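Local structure of Ulp1-like SUMO protease (Chaetomium thermophilum, 6DG4) at residues Pro98-Ser102 and His103-Gly107; Glu163-Lys166 and Ala167-Glu171. The protein probably cleaves SUMO from its conjugates as a cysteine protease of the Ulp1 type, this chain being its C-terminal catalytic domain. All coordinates share one frame; numbering follows the deposited sequence.

A helix end with the turn that follows it and the opening turns of another helix, both in one catalytic domain, illustrate how local contacts differ with their place in a fold. Contact 1 lies at the surface, where helix 96-103 runs out into a loop, and relies on polar and flat groups: a guanidinium on an imidazole, and carbonyl oxygens gripped by side chains. Contact 2, partly buried, is the first turns of helix 163-177, where regular backbone bonds set apolar branches against the sheet and charged chains along the flanks. The two helices are neighbours, their contact centres about 13 Å apart. Leu101 joins them, its CD2 3.8 Å from Arg164 NH1, while Pro105 packs on Leu172 and Phe175 further along helix 163-177.

Contact 1: Pro98-Ser102 and His103-Gly107; sequences PRLLS and HGPGG
Arg99 O takes the backbone N of His103 at 2.8 Å and Leu100 O that of Gly104 at 2.9 Å, the last helical bonds before the chain turns away. The second is the more bent, with an N-H...O angle of 135° and the donor above the carbonyl plane. At Gly104 phi becomes positive (71°), the glycine ending familiar from helix C-termini, and Pro105, which has no N-H to offer, follows directly and begins a short 3-10 turn. That turn brings Gly107 O to the edge of the Arg99 guanidinium. Arg99 grips Gly107 O side-on, with NE at 2.6 Å and NH2 at 2.9 Å, the acceptor close to the guanidinium plane, so the flat group is fixed in rotation. One of its faces carries the His103 ring, centres 3.6 Å apart and planes almost parallel, and Arg99 CD adds a CH-pi contact over the same ring. The ring is steered at its edge too: His103 ND1 donates to Ser102 OG at 3.0 Å, and this hydroxyl, turned back between N and carbonyl carbon (chi1 60°), donates in turn to Pro98 O. On the buried side of the helix, Leu100 CD1 lies 4.0 Å from Pro105 CG, and Cys108 touches both Leu100 and Arg99.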
loop_
_atom_site.group_PDB
_atom_site.type_symbol
_atom_site.label_atom_id
_atom_site.label_comp_id
_atom_site.label_asym_id
_atom_site.label_seq_id
_atom_site.Cartn_x
_atom_site.Cartn_y
_atom_site.Cartn_z
ATOM N N PRO A 98 13.893 -5.317 3.258
ATOM C CA PRO A 98 15.242 -5.556 3.800
ATOM C C PRO A 98 15.623 -7.027 3.826
ATOM O O PRO A 98 16.784 -7.366 3.563
ATOM C CB PRO A 98 15.183 -4.934 5.203
ATOM C CG PRO A 98 13.998 -4.060 5.220
ATOM C CD PRO A 98 13.053 -4.508 4.157
ATOM N N ARG A 99 14.672 -7.913 4.130
ATOM C CA ARG A 99 14.959 -9.344 4.112
ATOM C C ARG A 99 15.296 -9.811 2.704
ATOM O O ARG A 99 16.221 -10.609 2.504
ATOM C CB ARG A 99 13.752 -10.112 4.651
ATOM C CG ARG A 99 13.943 -11.618 4.704
ATOM C CD ARG A 99 14.491 -12.027 6.036
ATOM N NE ARG A 99 14.739 -13.461 6.126
ATOM C CZ ARG A 99 15.284 -14.048 7.186
ATOM N NH1 ARG A 99 15.622 -13.322 8.243
ATOM N NH2 ARG A 99 15.482 -15.357 7.196
ATOM N N LEU A 100 14.554 -9.323 1.711
ATOM C CA LEU A 100 14.822 -9.703 0.329
ATOM C C LEU A 100 16.198 -9.216 -0.117
ATOM O O LEU A 100 16.940 -9.952 -0.780
ATOM C CB LEU A 100 13.716 -9.151 -0.570
ATOM C CG LEU A 100 13.714 -9.663 -2.008
ATOM C CD1 LEU A 100 13.563 -11.176 -2.035
ATOM C CD2 LEU A 100 12.598 -9.035 -2.789
ATOM N N LEU A 101 16.564 -7.984 0.255
ATOM C CA LEU A 101 17.876 -7.459 -0.105
ATOM C C LEU A 101 18.992 -8.253 0.567
ATOM O O LEU A 101 20.023 -8.537 -0.053
ATOM C CB LEU A 101 17.988 -5.982 0.289
ATOM C CG LEU A 101 17.167 -4.953 -0.495
ATOM C CD1 LEU A 101 17.534 -3.532 -0.076
ATOM C CD2 LEU A 101 17.360 -5.125 -1.993
ATOM N N SER A 102 18.815 -8.610 1.835
ATOM C CA SER A 102 19.911 -9.196 2.597
ATOM C C SER A 102 20.002 -10.706 2.447
ATOM O O SER A 102 21.109 -11.251 2.470
ATOM C CB SER A 102 19.790 -8.821 4.076
ATOM O OG SER A 102 18.573 -9.276 4.630
ATOM N N HIS A 103 18.870 -11.394 2.286
ATOM C CA HIS A 103 18.843 -12.843 2.196
ATOM C C HIS A 103 18.506 -13.382 0.813
ATOM O O HIS A 103 18.749 -14.563 0.556
ATOM C CB HIS A 103 17.776 -13.408 3.149
ATOM C CG HIS A 103 18.149 -13.346 4.595
ATOM N ND1 HIS A 103 18.165 -12.172 5.318
ATOM C CD2 HIS A 103 18.505 -14.326 5.457
ATOM C CE1 HIS A 103 18.521 -12.432 6.564
ATOM N NE2 HIS A 103 18.735 -13.731 6.674
ATOM N N GLY A 104 17.914 -12.577 -0.061
ATOM C CA GLY A 104 17.298 -13.100 -1.260
ATOM C C GLY A 104 16.014 -13.863 -0.960
ATOM O O GLY A 104 15.659 -14.086 0.202
ATOM N N PRO A 105 15.312 -14.313 -2.007
ATOM C CA PRO A 105 13.993 -14.936 -1.790
ATOM C C PRO A 105 14.047 -16.216 -0.976
ATOM O O PRO A 105 13.099 -16.520 -0.240
ATOM C CB PRO A 105 13.477 -15.199 -3.215
ATOM C CG PRO A 105 14.389 -14.433 -4.133
ATOM C CD PRO A 105 15.696 -14.297 -3.427
ATOM N N GLY A 106 15.131 -16.986 -1.087
ATOM C CA GLY A 106 15.231 -18.223 -0.339
ATOM C C GLY A 106 15.290 -18.050 1.163
ATOM O O GLY A 106 15.103 -19.025 1.895
ATOM N N GLY A 107 15.561 -16.839 1.641
ATOM C CA GLY A 107 15.499 -16.553 3.056
ATOM C C GLY A 107 14.222 -15.867 3.480
ATOM O O GLY A 107 14.114 -15.458 4.643
#

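Contact 2: Glu163-Lys166 and Ala167-Glu171; sequences ERVK and AKLLE
Leu169 N donates to Val165 O at 2.9 Å, the carbonyl pointing almost straight at it, and Ala167, Lys168 and Leu170 repeat the same i to i+4 bond with Glu163, Arg164 and Lys166. This regular ladder opens helix 163-177, the helix of a beta-alpha-beta crossover between strands 149-153 and 187-188. On its inner side Val165 and Leu169 run side by side, CG1 of the valine 4.1 Å from CD1 of the leucine; Val165 touches Ile132 and His152, Leu169 touches Ile130 and Val150. Along one flank Lys168 lies over the preceding turn: CG sits 3.4 Å from Arg164 O and CE 3.9 Å from Arg164 NE. The chain is extended until its last torsion bends (chi4 -62°), which keeps the ammonium farther from the guanidinium than CE is. An alanine in place of Lys168 would probably open a gap beside Arg164 CG and NE and remove the packing on Trp97 and Leu101, leaving the salt bridge to Glu134 to hold the guanidinium. Within the first turn, Lys166 NZ forms a salt bridge with Glu163 OE2 at 3.0 Å, from above the carboxylate plane, and a second with Asp190. Arg164 NE and Lys168 NZ stand 5.0 Å apart, and the Glu134 carboxylate is likely to ease their mutual repulsion.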
loop_
_atom_site.group_PDB
_atom_site.type_symbol
_atom_site.label_atom_id
_atom_site.label_comp_id
_atom_site.label_asym_id
_atom_site.label_seq_id
_atom_site.Cartn_x
_atom_site.Cartn_y
_atom_site.Cartn_z
ATOM N N GLU A 163 14.879 -0.311 -12.681
ATOM C CA GLU A 163 15.211 -1.607 -13.272
ATOM C C GLU A 163 15.732 -2.578 -12.218
ATOM O O GLU A 163 15.426 -3.775 -12.257
ATOM C CB GLU A 163 16.235 -1.430 -14.393
ATOM C CG GLU A 163 15.722 -0.600 -15.558
ATOM C CD GLU A 163 14.439 -1.155 -16.155
ATOM O OE1 GLU A 163 14.382 -2.381 -16.415
ATOM O OE2 GLU A 163 13.488 -0.361 -16.345
ATOM N N ARG A 164 16.500 -2.078 -11.252
ATOM C CA ARG A 164 17.002 -2.930 -10.180
ATOM C C ARG A 164 15.860 -3.550 -9.383
ATOM O O ARG A 164 15.880 -4.748 -9.074
ATOM C CB ARG A 164 17.914 -2.103 -9.279
ATOM C CG ARG A 164 18.246 -2.735 -7.964
ATOM C CD ARG A 164 19.202 -1.849 -7.192
ATOM N NE ARG A 164 19.132 -2.134 -5.769
ATOM C CZ ARG A 164 18.277 -1.559 -4.929
ATOM N NH1 ARG A 164 18.300 -1.893 -3.649
ATOM N NH2 ARG A 164 17.415 -0.647 -5.358
ATOM N N VAL A 165 14.856 -2.751 -9.025
ATOM C CA VAL A 165 13.722 -3.289 -8.281
ATOM C C VAL A 165 12.945 -4.278 -9.139
ATOM O O VAL A 165 12.570 -5.362 -8.676
ATOM C CB VAL A 165 12.823 -2.155 -7.763
ATOM C CG1 VAL A 165 11.543 -2.726 -7.163
ATOM C CG2 VAL A 165 13.569 -1.334 -6.729
ATOM N N LYS A 166 12.678 -3.917 -10.397
ATOM C CA LYS A 166 11.930 -4.809 -11.276
ATOM C C LYS A 166 12.597 -6.173 -11.385
ATOM O O LYS A 166 11.923 -7.209 -11.344
ATOM C CB LYS A 166 11.807 -4.195 -12.668
ATOM C CG LYS A 166 10.930 -2.968 -12.738
ATOM C CD LYS A 166 11.190 -2.242 -14.057
ATOM C CE LYS A 166 10.286 -1.062 -14.245
ATOM N NZ LYS A 166 10.617 -0.345 -15.504
ATOM N N ALA A 167 13.919 -6.196 -11.560
ATOM C CA ALA A 167 14.622 -7.469 -11.664
ATOM C C ALA A 167 14.500 -8.280 -10.378
ATOM O O ALA A 167 14.348 -9.508 -10.423
ATOM C CB ALA A 167 16.088 -7.224 -12.011
ATOM N N LYS A 168 14.576 -7.616 -9.221
ATOM C CA LYS A 168 14.430 -8.326 -7.954
ATOM C C LYS A 168 13.025 -8.888 -7.791
ATOM O O LYS A 168 12.846 -9.982 -7.243
ATOM C CB LYS A 168 14.790 -7.400 -6.795
ATOM C CG LYS A 168 16.289 -7.160 -6.704
ATOM C CD LYS A 168 16.650 -6.211 -5.589
ATOM C CE LYS A 168 18.141 -5.927 -5.594
ATOM N NZ LYS A 168 18.943 -7.156 -5.369
ATOM N N LEU A 169 12.017 -8.155 -8.260
ATOM C CA LEU A 169 10.657 -8.674 -8.209
ATOM C C LEU A 169 10.511 -9.922 -9.074
ATOM O O LEU A 169 9.860 -10.891 -8.667
ATOM C CB LEU A 169 9.675 -7.591 -8.645
ATOM C CG LEU A 169 9.601 -6.349 -7.751
ATOM C CD1 LEU A 169 8.647 -5.330 -8.356
ATOM C CD2 LEU A 169 9.188 -6.713 -6.334
ATOM N N LEU A 170 11.086 -9.917 -10.279
ATOM C CA LEU A 170 10.993 -11.095 -11.135
ATOM C C LEU A 170 11.766 -12.274 -10.552
ATOM O O LEU A 170 11.338 -13.424 -10.703
ATOM C CB LEU A 170 11.478 -10.769 -12.547
ATOM C CG LEU A 170 10.507 -9.898 -13.348
ATOM C CD1 LEU A 170 11.193 -9.305 -14.568
ATOM C CD2 LEU A 170 9.290 -10.697 -13.792
ATOM N N GLU A 171 12.890 -12.016 -9.878
ATOM C CA GLU A 171 13.597 -13.097 -9.194
ATOM C C GLU A 171 12.722 -13.714 -8.109
ATOM O O GLU A 171 12.695 -14.940 -7.939
ATOM C CB GLU A 171 14.912 -12.573 -8.612
ATOM C CG GLU A 171 15.951 -12.224 -9.676
ATOM C CD GLU A 171 17.143 -11.440 -9.135
ATOM O OE1 GLU A 171 17.138 -11.058 -7.941
ATOM O OE2 GLU A 171 18.090 -11.199 -9.917
#